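Local atomic coordinates of protein-S-isoprenylcysteine O-methyltransferase (Tribolium castaneum, PDB entry 5V7P), a protein that catalyses the methylation of isoprenylated C-terminal cysteine residues of proteins, using S-adenosyl-L-methionine as the methyl donor. Residues G15-F20 and L73-G78; V171-A176 and H209-G214; I177-S182 and V199-Y204. All blocks are in the same frame, centred on the assembly; numbering follows the deposited sequence.

Contacts 2 and 3 both border the cofactor pocket, and contact 1 is remote from it. Contact 3 is nested along the chain inside the loop that contact 2 closes. Both draw on helix 156-180, their centres are 9 Å apart, and they meet where Pro-210 CD lies 3.4 Å from Tyr-204 CE2. S-adenosyl-L-homocysteine is shared between them: contact 2 holds its amino acid end, and contact 3 holds the adenine and adds a tyrosine hydroxyl at the carboxylate. Contact 1, on the opposite side of the chain's centre, joins helices 4-29 and 59-84; its centre is 26 Å from that of contact 2 and 32 Å from that of contact 3.

Contact 1: residues G15-F20 and L73-G78; sequences GSSLVF and LVLVLG. With MPG ([(Z)-octadec-9-enyl] (2R)-2,3-bis(oxidanyl)propanoate), chain Z.
Phe-20 meets Leu-73 between two helices, 4-29 and 59-84, that are predicted to span the membrane and run in the same general direction. Over these segments the axes come within 8.5 Å at a crossing angle of -36°. Leu-73 lays its CG over one face of the phenyl ring, 3.7 Å from the centroid and displaced toward the rim, in a CH-pi contact only 15° off the ring normal. The two side chains cross obliquely, and the methyls diverge, CD1 toward Phe-20 CZ and CD2 toward the CG-CD1 side. Val-42 and Tyr-45 of helix 35-56 also touch Phe-20, so the ring packs against a third helix.

Farther along, Val-76 reaches over to the backbone of helix 4-29. Its CG1, anti to the backbone N (chi1 168°), lies 3.7 Å from Phe-20 O, and its CG2 sits 3.3 Å from Ser-17 O. Ser-17 offers CB to that same methyl and turns its OG back to Phe-13 O within its own helix. Leu-18 points away from helix 59-84 and puts CD2 3.8 Å from C10 of a bound octadecenyl lipid (MPG). Ser-16 OG makes a hydrogen bond to Ala-69 O that ties the helices together; this oxygen also sits at the edge of the Phe-20 ring, in its plane, and stands 3.8 Å from Leu-73 N.

Contact 2: residues V171-A176 and H209-G214; sequences VLRKTA and HPSYVG. With SAH (S-adenosyl-L-homocysteine), chain C; MPG ([(Z)-octadec-9-enyl] (2R)-2,3-bis(oxidanyl)propanoate), chain R.
Leu-172 and Ala-176 pack on Pro-210 where helix 156-180 meets the first turn of helix 210-225, antiparallel at 156° with axes 7.4 Å apart. Leu-172 crosses the proline at about a right angle, CD2 being 3.6 Å from Pro-210 CB, and its CD1 goes to Val-213 CG1. Ala-176 CB rests against Pro-210 CG, also at 3.6 Å. A CB on Gly-214 would point at helix 156-180 and clash with Arg-173 N.

Among the polar groups, Arg-173 bends at its second torsion and passes Ser-211 O without a hydrogen bond; its NH2 forms a salt bridge with Glu-106.

Residues 209-212 bind S-adenosyl-L-homocysteine (SAH). Ser-211 N donates to SAH OXT at 3.0 Å (162°), and Tyr-212 N to SAH O at 3.1 Å. Ser-211 OG, held between its backbone N and carbonyl carbon (chi1 90°), donates to SAH O at 2.6 Å. SAH N donates to His-209 ND1 at 3.0 Å, in the plane of the imidazole, whose NE2 is bonded to Glu-251. SAH O stands 3.4 Å above one face of the Tyr-212 ring, and the amine N also lies over a face, nearest CE2; Tyr-212 OH is hydrogen-bonded to Glu-250 and Arg-246. An alanine here would probably deprive carboxylate and amine of their aromatic floor, and Glu-250 and Arg-246 of a shared hydroxyl. With His-209 at the N-cap, the first-turn N-H groups of Ser-211 and Tyr-212 seat a carboxylate on a helix N-terminus, in the cofactor site of the isoprenylcysteine carboxyl methyltransferase family.

Contact 3: residues I177-S182 and V199-Y204; sequences ILTAGS and VTHGVY. With SAH (S-adenosyl-L-homocysteine), chain C; MPG ([(Z)-octadec-9-enyl] (2R)-2,3-bis(oxidanyl)propanoate), chain B.
Thr-179 meets the 199-204 segment with its methyl. Its chi1 (-54°) sets OG1 beside the backbone N and anti to the carbonyl carbon, which leaves CG2 anti to the backbone N. Thr-179 CG2 lies 3.7 Å from His-201 NE2, obliquely to the imidazole, and comes up to the edge of the Tyr-204 ring on its CD1 side. The threonine and histidine side chains slide past each other in opposite directions, and His-201 NE2 goes on to share a hydrogen bond with lipid (MPG) O3 at 3.2 Å, in which either could be the donor. Thr-179 OG1 faces other partners: it bonds to Thr-175 O one turn back and accepts from a water at 2.7 Å. That water in turn accepts from Val-203 N at 2.8 Å, bridging the two segments.

Ala-180 follows. Its CB sits 3.5 Å from Tyr-204 OH and obliquely to the tyrosine ring, while its CA is approached by Val-199 CG2. Tyr-204 OH continues to the carboxylate of S-adenosyl-L-homocysteine (SAH), making a weak bond to SAH OXT at 2.8 Å. Val-199 grips the adenine with its backbone: Val-199 N donates to SAH N1 at 3.0 Å, and Val-199 O accepts from SAH N6 at 3.1 Å.

No direct hydrogen bond joins the two segments. They meet mainly through methyls set against the two rings and Val-199, while the polar groups turn to water, lipid, cofactor and, for Thr-179, its own helix. Because Val-199 meets N1 and N6 through its main chain, this part of adenine recognition probably depends on the backbone path there, against which Thr-179 and Ala-180 pack.

Contact 1: residues G15-F20 and L73-G78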
loop_
_atom_site.group_PDB
_atom_site.type_symbol
_atom_site.label_atom_id
_atom_site.label_comp_id
_atom_site.label_asym_id
_atom_site.label_seq_id
_atom_site.Cartn_x
_atom_site.Cartn_y
_atom_site.Cartn_z
ATOM N N GLY A 15 9.974 -9.004 20.333
ATOM C CA GLY A 15 10.119 -8.549 21.707
ATOM C C GLY A 15 8.842 -7.933 22.244
ATOM O O GLY A 15 8.392 -8.260 23.344
ATOM N N SER A 16 8.239 -7.028 21.469
ATOM C CA SER A 16 6.963 -6.446 21.870
ATOM C C SER A 16 5.884 -7.516 21.968
ATOM O O SER A 16 5.066 -7.503 22.894
ATOM C CB SER A 16 6.552 -5.353 20.883
ATOM O OG SER A 16 5.290 -4.805 21.225
ATOM N N SER A 17 5.872 -8.458 21.022
ATOM C CA SER A 17 4.909 -9.552 21.083
ATOM C C SER A 17 5.103 -10.381 22.345
ATOM O O SER A 17 4.126 -10.816 22.968
ATOM C CB SER A 17 5.037 -10.431 19.840
ATOM O OG SER A 17 4.600 -9.745 18.679
ATOM N N LEU A 18 6.355 -10.613 22.739
ATOM C CA LEU A 18 6.619 -11.396 23.942
ATOM C C LEU A 18 6.200 -10.636 25.194
ATOM O O LEU A 18 5.617 -11.221 26.114
ATOM C CB LEU A 18 8.101 -11.766 24.009
ATOM C CG LEU A 18 8.508 -12.745 25.112
ATOM C CD1 LEU A 18 7.959 -14.134 24.826
ATOM C CD2 LEU A 18 10.024 -12.782 25.265
ATOM N N VAL A 19 6.483 -9.333 25.242
ATOM C CA VAL A 19 6.136 -8.530 26.414
ATOM C C VAL A 19 4.636 -8.597 26.674
ATOM O O VAL A 19 4.187 -8.973 27.764
ATOM C CB VAL A 19 6.611 -7.078 26.228
ATOM C CG1 VAL A 19 5.965 -6.138 27.249
ATOM C CG2 VAL A 19 8.126 -7.004 26.345
ATOM N N PHE A 20 3.834 -8.230 25.674
ATOM C CA PHE A 20 2.393 -8.174 25.870
ATOM C C PHE A 20 1.765 -9.559 25.926
ATOM O O PHE A 20 0.680 -9.710 26.498
ATOM C CB PHE A 20 1.757 -7.325 24.770
ATOM C CG PHE A 20 2.167 -5.885 24.825
ATOM C CD1 PHE A 20 1.579 -5.022 25.734
ATOM C CD2 PHE A 20 3.154 -5.395 23.987
ATOM C CE1 PHE A 20 1.959 -3.694 25.799
ATOM C CE2 PHE A 20 3.540 -4.068 24.049
ATOM C CZ PHE A 20 2.939 -3.217 24.956
ATOM N N LEU A 73 2.166 -5.423 19.220
ATOM C CA LEU A 73 1.101 -5.143 20.177
ATOM C C LEU A 73 -0.253 -5.550 19.608
ATOM O O LEU A 73 -1.026 -6.265 20.256
ATOM C CB LEU A 73 1.109 -3.655 20.537
ATOM C CG LEU A 73 0.706 -3.265 21.960
ATOM C CD1 LEU A 73 0.572 -1.753 22.080
ATOM C CD2 LEU A 73 -0.576 -3.944 22.374
ATOM N N VAL A 74 -0.547 -5.109 18.382
ATOM C CA VAL A 74 -1.837 -5.406 17.767
ATOM C C VAL A 74 -2.002 -6.908 17.570
ATOM O O VAL A 74 -3.093 -7.457 17.760
ATOM C CB VAL A 74 -1.975 -4.638 16.441
ATOM C CG1 VAL A 74 -3.267 -5.007 15.726
ATOM C CG2 VAL A 74 -1.919 -3.136 16.698
ATOM N N LEU A 75 -0.926 -7.594 17.184
ATOM C CA LEU A 75 -0.996 -9.037 16.981
ATOM C C LEU A 75 -1.458 -9.748 18.250
ATOM O O LEU A 75 -2.441 -10.498 18.236
ATOM C CB LEU A 75 0.368 -9.563 16.530
ATOM C CG LEU A 75 0.526 -11.084 16.465
ATOM C CD1 LEU A 75 -0.522 -11.709 15.554
ATOM C CD2 LEU A 75 1.923 -11.447 15.997
ATOM N N VAL A 76 -0.755 -9.522 19.361
ATOM C CA VAL A 76 -1.075 -10.225 20.601
ATOM C C VAL A 76 -2.463 -9.835 21.097
ATOM O O VAL A 76 -3.253 -10.691 21.510
ATOM C CB VAL A 76 0.008 -9.949 21.661
ATOM C CG1 VAL A 76 -0.438 -10.419 23.050
ATOM C CG2 VAL A 76 1.309 -10.634 21.265
ATOM N N LEU A 77 -2.778 -8.540 21.074
ATOM C CA LEU A 77 -4.101 -8.103 21.507
ATOM C C LEU A 77 -5.193 -8.725 20.648
ATOM O O LEU A 77 -6.269 -9.068 21.152
ATOM C CB LEU A 77 -4.190 -6.576 21.471
ATOM C CG LEU A 77 -4.113 -5.875 22.829
ATOM C CD1 LEU A 77 -2.881 -6.308 23.618
ATOM C CD2 LEU A 77 -4.122 -4.365 22.635
ATOM N N GLY A 78 -4.934 -8.887 19.350
ATOM C CA GLY A 78 -5.910 -9.538 18.493
ATOM C C GLY A 78 -6.174 -10.971 18.913
ATOM O O GLY A 78 -7.325 -11.387 19.064
HETATM C C2 MPG Z . 4.626 -7.622 33.614
HETATM C C3 MPG Z . 4.812 -8.015 32.150
HETATM C C4 MPG Z . 5.964 -7.212 31.551
HETATM C C5 MPG Z . 7.287 -7.801 32.034
HETATM C C6 MPG Z . 8.394 -7.466 31.038
HETATM C C7 MPG Z . 9.173 -8.737 30.705
HETATM C C8 MPG Z . 8.301 -9.663 29.858
HETATM C C9 MPG Z . 9.056 -10.963 29.591
HETATM C C10 MPG Z . 9.979 -11.017 28.653
HETATM C C11 MPG Z . 10.304 -9.780 27.820
HETATM O O1 MPG Z . 2.478 -8.188 34.481
HETATM C C1 MPG Z . 3.185 -7.170 33.835
HETATM C CXD MPG Z . 1.031 -6.524 35.726
HETATM O O2 MPG Z . 0.694 -6.255 37.057
HETATM C C21 MPG Z . -0.247 -6.720 34.913
HETATM O O3 MPG Z . -0.053 -7.716 33.948
HETATM O O4 MPG Z . 2.037 -8.435 36.663
HETATM C CX3 MPG Z . 1.881 -7.790 35.681
#

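Contact 2: residues V171-A176 and H209-G214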
loop_
_atom_site.group_PDB
_atom_site.type_symbol
_atom_site.label_atom_id
_atom_site.label_comp_id
_atom_site.label_asym_id
_atom_site.label_seq_id
_atom_site.Cartn_x
_atom_site.Cartn_y
_atom_site.Cartn_z
ATOM N N VAL A 171 -0.040 -15.751 1.456
ATOM C CA VAL A 171 0.986 -16.644 0.927
ATOM C C VAL A 171 1.276 -16.303 -0.528
ATOM O O VAL A 171 2.436 -16.184 -0.937
ATOM C CB VAL A 171 0.556 -18.113 1.096
ATOM C CG1 VAL A 171 1.568 -19.058 0.450
ATOM C CG2 VAL A 171 0.404 -18.446 2.573
ATOM N N LEU A 172 0.223 -16.131 -1.331
ATOM C CA LEU A 172 0.413 -15.737 -2.723
ATOM C C LEU A 172 1.240 -14.462 -2.815
ATOM O O LEU A 172 2.191 -14.377 -3.600
ATOM C CB LEU A 172 -0.946 -15.536 -3.401
ATOM C CG LEU A 172 -1.051 -15.769 -4.915
ATOM C CD1 LEU A 172 -2.206 -14.960 -5.492
ATOM C CD2 LEU A 172 0.241 -15.458 -5.658
ATOM N N ARG A 173 0.894 -13.463 -2.001
ATOM C CA ARG A 173 1.554 -12.164 -2.066
ATOM C C ARG A 173 3.041 -12.286 -1.754
ATOM O O ARG A 173 3.895 -11.863 -2.544
ATOM C CB ARG A 173 0.874 -11.195 -1.095
ATOM C CG ARG A 173 1.517 -9.816 -1.016
ATOM C CD ARG A 173 0.635 -8.762 -1.625
ATOM N NE ARG A 173 1.419 -7.638 -2.132
ATOM C CZ ARG A 173 1.719 -6.546 -1.438
ATOM N NH1 ARG A 173 2.447 -5.587 -1.995
ATOM N NH2 ARG A 173 1.290 -6.401 -0.193
ATOM N N LYS A 174 3.369 -12.852 -0.592
ATOM C CA LYS A 174 4.763 -12.893 -0.159
ATOM C C LYS A 174 5.606 -13.770 -1.077
ATOM O O LYS A 174 6.773 -13.457 -1.339
ATOM C CB LYS A 174 4.847 -13.377 1.287
ATOM C CG LYS A 174 4.871 -12.251 2.312
ATOM C CD LYS A 174 3.658 -11.335 2.186
ATOM C CE LYS A 174 3.741 -10.175 3.163
ATOM N NZ LYS A 174 2.557 -9.272 3.068
ATOM N N THR A 175 5.039 -14.869 -1.578
ATOM C CA THR A 175 5.761 -15.682 -2.551
ATOM C C THR A 175 6.113 -14.865 -3.785
ATOM O O THR A 175 7.236 -14.950 -4.295
ATOM C CB THR A 175 4.934 -16.906 -2.938
ATOM O OG1 THR A 175 3.642 -16.494 -3.396
ATOM C CG2 THR A 175 4.785 -17.844 -1.753
ATOM N N ALA A 176 5.167 -14.063 -4.276
ATOM C CA ALA A 176 5.444 -13.215 -5.431
ATOM C C ALA A 176 6.609 -12.272 -5.156
ATOM O O ALA A 176 7.495 -12.105 -6.003
ATOM C CB ALA A 176 4.192 -12.425 -5.812
ATOM N N HIS A 209 0.273 -10.509 -12.243
ATOM C CA HIS A 209 0.369 -9.631 -11.077
ATOM C C HIS A 209 -0.034 -10.400 -9.824
ATOM O O HIS A 209 -1.009 -10.055 -9.149
ATOM C CB HIS A 209 -0.501 -8.392 -11.273
ATOM C CG HIS A 209 -0.279 -7.711 -12.589
ATOM N ND1 HIS A 209 0.815 -6.911 -12.838
ATOM C CD2 HIS A 209 -1.003 -7.724 -13.732
ATOM C CE1 HIS A 209 0.752 -6.456 -14.075
ATOM N NE2 HIS A 209 -0.341 -6.934 -14.640
ATOM N N PRO A 210 0.714 -11.450 -9.473
ATOM C CA PRO A 210 0.308 -12.289 -8.334
ATOM C C PRO A 210 0.290 -11.552 -7.005
ATOM O O PRO A 210 -0.490 -11.923 -6.119
ATOM C CB PRO A 210 1.352 -13.416 -8.342
ATOM C CG PRO A 210 2.539 -12.832 -9.039
ATOM C CD PRO A 210 1.986 -11.895 -10.067
ATOM N N SER A 211 1.125 -10.526 -6.827
ATOM C CA SER A 211 1.099 -9.784 -5.570
ATOM C C SER A 211 -0.178 -8.960 -5.450
ATOM O O SER A 211 -0.726 -8.814 -4.354
ATOM C CB SER A 211 2.338 -8.894 -5.451
ATOM O OG SER A 211 2.119 -7.607 -6.002
ATOM N N TYR A 212 -0.679 -8.427 -6.569
ATOM C CA TYR A 212 -1.954 -7.717 -6.530
ATOM C C TYR A 212 -3.123 -8.681 -6.381
ATOM O O TYR A 212 -4.130 -8.338 -5.750
ATOM C CB TYR A 212 -2.124 -6.864 -7.788
ATOM C CG TYR A 212 -1.046 -5.815 -7.987
ATOM C CD1 TYR A 212 -0.236 -5.405 -6.934
ATOM C CD2 TYR A 212 -0.839 -5.236 -9.232
ATOM C CE1 TYR A 212 0.748 -4.451 -7.118
ATOM C CE2 TYR A 212 0.137 -4.281 -9.421
ATOM C CZ TYR A 212 0.927 -3.891 -8.361
ATOM O OH TYR A 212 1.906 -2.943 -8.546
ATOM N N VAL A 213 -3.012 -9.884 -6.948
ATOM C CA VAL A 213 -4.049 -10.895 -6.753
ATOM C C VAL A 213 -4.171 -11.242 -5.276
ATOM O O VAL A 213 -5.272 -11.273 -4.712
ATOM C CB VAL A 213 -3.746 -12.146 -7.599
ATOM C CG1 VAL A 213 -4.744 -13.262 -7.303
ATOM C CG2 VAL A 213 -3.773 -11.812 -9.077
ATOM N N GLY A 214 -3.038 -11.517 -4.628
ATOM C CA GLY A 214 -3.068 -11.802 -3.202
ATOM C C GLY A 214 -3.605 -10.638 -2.394
ATOM O O GLY A 214 -4.435 -10.816 -1.502
HETATM N N SAH C . 2.551 -6.288 -10.509
HETATM C CA SAH C . 3.445 -7.291 -9.947
HETATM C CB SAH C . 4.608 -6.622 -9.224
HETATM C CG SAH C . 4.200 -5.545 -8.223
HETATM S SD SAH C . 5.645 -4.638 -7.611
HETATM C C SAH C . 2.695 -8.216 -8.990
HETATM O O SAH C . 1.576 -7.921 -8.567
HETATM O OXT SAH C . 3.187 -9.280 -8.614
HETATM C "C5'" SAH C . 5.613 -3.389 -8.930
HETATM C "C4'" SAH C . 6.879 -3.369 -9.778
HETATM O "O4'" SAH C . 7.132 -4.656 -10.304
HETATM C "C3'" SAH C . 6.716 -2.418 -10.955
HETATM O "O3'" SAH C . 7.705 -1.416 -10.924
HETATM C "C2'" SAH C . 6.847 -3.274 -12.198
HETATM O "O2'" SAH C . 7.684 -2.663 -13.153
HETATM C "C1'" SAH C . 7.422 -4.593 -11.688
HETATM N N9 SAH C . 6.868 -5.783 -12.367
HETATM C C8 SAH C . 5.551 -6.075 -12.607
HETATM N N7 SAH C . 5.476 -7.267 -13.240
HETATM C C5 SAH C . 6.728 -7.743 -13.404
HETATM C C6 SAH C . 7.217 -8.903 -13.984
HETATM N N6 SAH C . 6.390 -9.799 -14.514
HETATM N N1 SAH C . 8.577 -9.118 -14.004
HETATM C C2 SAH C . 9.439 -8.192 -13.457
HETATM N N3 SAH C . 8.944 -7.042 -12.884
HETATM C C4 SAH C . 7.611 -6.822 -12.859
HETATM C C2 MPG R . 6.430 -21.871 -7.001
HETATM C C3 MPG R . 5.783 -21.644 -5.638
HETATM C C4 MPG R . 4.418 -22.324 -5.627
HETATM C C5 MPG R . 3.764 -22.135 -4.260
HETATM C C6 MPG R . 3.030 -20.798 -4.208
HETATM C C7 MPG R . 2.018 -20.813 -3.063
HETATM C C8 MPG R . 1.044 -19.655 -3.234
HETATM C C9 MPG R . -0.200 -19.918 -2.378
HETATM C C10 MPG R . -1.443 -19.774 -2.793
HETATM C C11 MPG R . -1.854 -19.317 -4.195
HETATM C C12 MPG R . -2.819 -20.330 -4.797
HETATM C C13 MPG R . -4.159 -20.244 -4.069
HETATM O O1 MPG R . 8.582 -22.287 -7.912
HETATM C C1 MPG R . 7.917 -21.538 -6.934
HETATM C CXD MPG R . 10.788 -22.755 -9.056
HETATM O O2 MPG R . 10.485 -22.598 -10.414
HETATM C C21 MPG R . 10.573 -24.212 -8.654
HETATM O O3 MPG R . 11.123 -25.053 -9.631
HETATM O O4 MPG R . 10.271 -20.803 -7.841
HETATM C CX3 MPG R . 9.878 -21.856 -8.220
#

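Contact 3: residues I177-S182 and V199-Y204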
loop_
_atom_site.group_PDB
_atom_site.type_symbol
_atom_site.label_atom_id
_atom_site.label_comp_id
_atom_site.label_asym_id
_atom_site.label_seq_id
_atom_site.Cartn_x
_atom_site.Cartn_y
_atom_site.Cartn_z
ATOM N N ILE A 177 6.630 -11.649 -3.975
ATOM C CA ILE A 177 7.713 -10.728 -3.639
ATOM C C ILE A 177 9.047 -11.462 -3.631
ATOM O O ILE A 177 10.056 -10.954 -4.133
ATOM C CB ILE A 177 7.436 -10.041 -2.287
ATOM C CG1 ILE A 177 6.138 -9.232 -2.364
ATOM C CG2 ILE A 177 8.600 -9.130 -1.897
ATOM C CD1 ILE A 177 5.676 -8.658 -1.036
ATOM N N LEU A 178 9.075 -12.668 -3.058
ATOM C CA LEU A 178 10.299 -13.462 -3.055
ATOM C C LEU A 178 10.689 -13.881 -4.467
ATOM O O LEU A 178 11.872 -13.857 -4.824
ATOM C CB LEU A 178 10.122 -14.689 -2.163
ATOM C CG LEU A 178 10.255 -14.454 -0.658
ATOM C CD1 LEU A 178 9.175 -15.201 0.114
ATOM C CD2 LEU A 178 11.635 -14.882 -0.185
ATOM N N THR A 179 9.706 -14.265 -5.286
ATOM C CA THR A 179 10.002 -14.712 -6.643
ATOM C C THR A 179 10.508 -13.562 -7.504
ATOM O O THR A 179 11.403 -13.748 -8.336
ATOM C CB THR A 179 8.757 -15.340 -7.268
ATOM O OG1 THR A 179 8.264 -16.377 -6.412
ATOM C CG2 THR A 179 9.073 -15.931 -8.634
ATOM N N ALA A 180 9.947 -12.366 -7.322
ATOM C CA ALA A 180 10.372 -11.206 -8.092
ATOM C C ALA A 180 11.717 -10.659 -7.636
ATOM O O ALA A 180 12.381 -9.965 -8.411
ATOM C CB ALA A 180 9.318 -10.103 -8.001
ATOM N N GLY A 181 12.124 -10.943 -6.403
ATOM C CA GLY A 181 13.420 -10.488 -5.939
ATOM C C GLY A 181 13.506 -8.978 -5.926
ATOM O O GLY A 181 12.560 -8.276 -5.552
ATOM N N SER A 182 14.660 -8.459 -6.348
ATOM C CA SER A 182 14.842 -7.018 -6.455
ATOM C C SER A 182 14.039 -6.404 -7.597
ATOM O O SER A 182 14.047 -5.176 -7.738
ATOM C CB SER A 182 16.327 -6.692 -6.628
ATOM O OG SER A 182 16.900 -7.452 -7.678
ATOM N N VAL A 199 10.182 -11.359 -15.084
ATOM C CA VAL A 199 9.942 -12.545 -14.269
ATOM C C VAL A 199 8.695 -13.224 -14.816
ATOM O O VAL A 199 7.623 -12.609 -14.876
ATOM C CB VAL A 199 9.769 -12.190 -12.783
ATOM C CG1 VAL A 199 9.540 -13.449 -11.948
ATOM C CG2 VAL A 199 10.981 -11.416 -12.274
ATOM N N THR A 200 8.836 -14.490 -15.218
ATOM C CA THR A 200 7.729 -15.254 -15.781
ATOM C C THR A 200 7.603 -16.639 -15.159
ATOM O O THR A 200 6.784 -17.441 -15.624
ATOM C CB THR A 200 7.887 -15.393 -17.301
ATOM O OG1 THR A 200 9.113 -16.072 -17.595
ATOM C CG2 THR A 200 7.900 -14.028 -17.970
ATOM N N HIS A 201 8.385 -16.944 -14.129
ATOM C CA HIS A 201 8.373 -18.252 -13.495
ATOM C C HIS A 201 7.697 -18.169 -12.133
ATOM O O HIS A 201 7.408 -17.086 -11.616
ATOM C CB HIS A 201 9.797 -18.799 -13.354
ATOM C CG HIS A 201 10.657 -18.016 -12.411
ATOM N ND1 HIS A 201 11.263 -16.831 -12.765
ATOM C CD2 HIS A 201 11.018 -18.255 -11.127
ATOM C CE1 HIS A 201 11.957 -16.370 -11.739
ATOM N NE2 HIS A 201 11.825 -17.216 -10.733
ATOM N N GLY A 202 7.451 -19.341 -11.550
ATOM C CA GLY A 202 6.766 -19.391 -10.271
ATOM C C GLY A 202 5.343 -18.880 -10.400
ATOM O O GLY A 202 4.671 -19.084 -11.416
ATOM N N VAL A 203 4.872 -18.198 -9.353
ATOM C CA VAL A 203 3.524 -17.645 -9.378
ATOM C C VAL A 203 3.346 -16.659 -10.524
ATOM O O VAL A 203 2.213 -16.381 -10.929
ATOM C CB VAL A 203 3.187 -16.991 -8.020
ATOM C CG1 VAL A 203 3.114 -18.052 -6.929
ATOM C CG2 VAL A 203 4.204 -15.915 -7.659
ATOM N N TYR A 204 4.441 -16.123 -11.071
ATOM C CA TYR A 204 4.329 -15.274 -12.249
ATOM C C TYR A 204 4.012 -16.067 -13.510
ATOM O O TYR A 204 3.705 -15.460 -14.540
ATOM C CB TYR A 204 5.611 -14.458 -12.436
ATOM C CG TYR A 204 5.697 -13.311 -11.461
ATOM C CD1 TYR A 204 6.286 -13.474 -10.214
ATOM C CD2 TYR A 204 5.158 -12.071 -11.775
ATOM C CE1 TYR A 204 6.349 -12.427 -9.312
ATOM C CE2 TYR A 204 5.219 -11.022 -10.885
ATOM C CZ TYR A 204 5.812 -11.205 -9.654
ATOM O OH TYR A 204 5.870 -10.158 -8.764
HETATM N N SAH C . 2.551 -6.288 -10.509
HETATM C CA SAH C . 3.445 -7.291 -9.947
HETATM C CB SAH C . 4.608 -6.622 -9.224
HETATM C CG SAH C . 4.200 -5.545 -8.223
HETATM S SD SAH C . 5.645 -4.638 -7.611
HETATM C C SAH C . 2.695 -8.216 -8.990
HETATM O O SAH C . 1.576 -7.921 -8.567
HETATM O OXT SAH C . 3.187 -9.280 -8.614
HETATM C "C5'" SAH C . 5.613 -3.389 -8.930
HETATM C "C4'" SAH C . 6.879 -3.369 -9.778
HETATM O "O4'" SAH C . 7.132 -4.656 -10.304
HETATM C "C3'" SAH C . 6.716 -2.418 -10.955
HETATM O "O3'" SAH C . 7.705 -1.416 -10.924
HETATM C "C2'" SAH C . 6.847 -3.274 -12.198
HETATM O "O2'" SAH C . 7.684 -2.663 -13.153
HETATM C "C1'" SAH C . 7.422 -4.593 -11.688
HETATM N N9 SAH C . 6.868 -5.783 -12.367
HETATM C C8 SAH C . 5.551 -6.075 -12.607
HETATM N N7 SAH C . 5.476 -7.267 -13.240
HETATM C C5 SAH C . 6.728 -7.743 -13.404
HETATM C C6 SAH C . 7.217 -8.903 -13.984
HETATM N N6 SAH C . 6.390 -9.799 -14.514
HETATM N N1 SAH C . 8.577 -9.118 -14.004
HETATM C C2 SAH C . 9.439 -8.192 -13.457
HETATM N N3 SAH C . 8.944 -7.042 -12.884
HETATM C C4 SAH C . 7.611 -6.822 -12.859
HETATM C C2 MPG B . 10.208 -18.254 -3.941
HETATM C C3 MPG B . 9.700 -19.588 -3.390
HETATM C C4 MPG B . 8.666 -19.346 -2.294
HETATM C C5 MPG B . 7.780 -20.583 -2.168
HETATM C C6 MPG B . 7.124 -20.618 -0.788
HETATM C C7 MPG B . 6.011 -21.665 -0.783
HETATM C C8 MPG B . 5.014 -21.357 0.331
HETATM C C9 MPG B . 4.503 -22.673 0.920
HETATM C C10 MPG B . 4.002 -22.742 2.137
HETATM C C11 MPG B . 3.901 -21.509 3.037
HETATM C C12 MPG B . 2.890 -21.763 4.155
HETATM C C13 MPG B . 3.414 -21.181 5.466
HETATM C C14 MPG B . 2.280 -21.135 6.488
HETATM O O1 MPG B . 12.161 -17.553 -5.123
HETATM C C1 MPG B . 11.734 -18.219 -3.966
HETATM C CXD MPG B . 14.353 -17.035 -6.284
HETATM O O2 MPG B . 15.084 -15.842 -6.347
HETATM C C21 MPG B . 13.490 -17.176 -7.535
HETATM O O3 MPG B . 14.219 -16.771 -8.662
HETATM O O4 MPG B . 13.842 -16.523 -4.045
HETATM C CX3 MPG B . 13.449 -17.008 -5.054
HETATM O O HOH W 1 6.687 -18.411 -7.188
#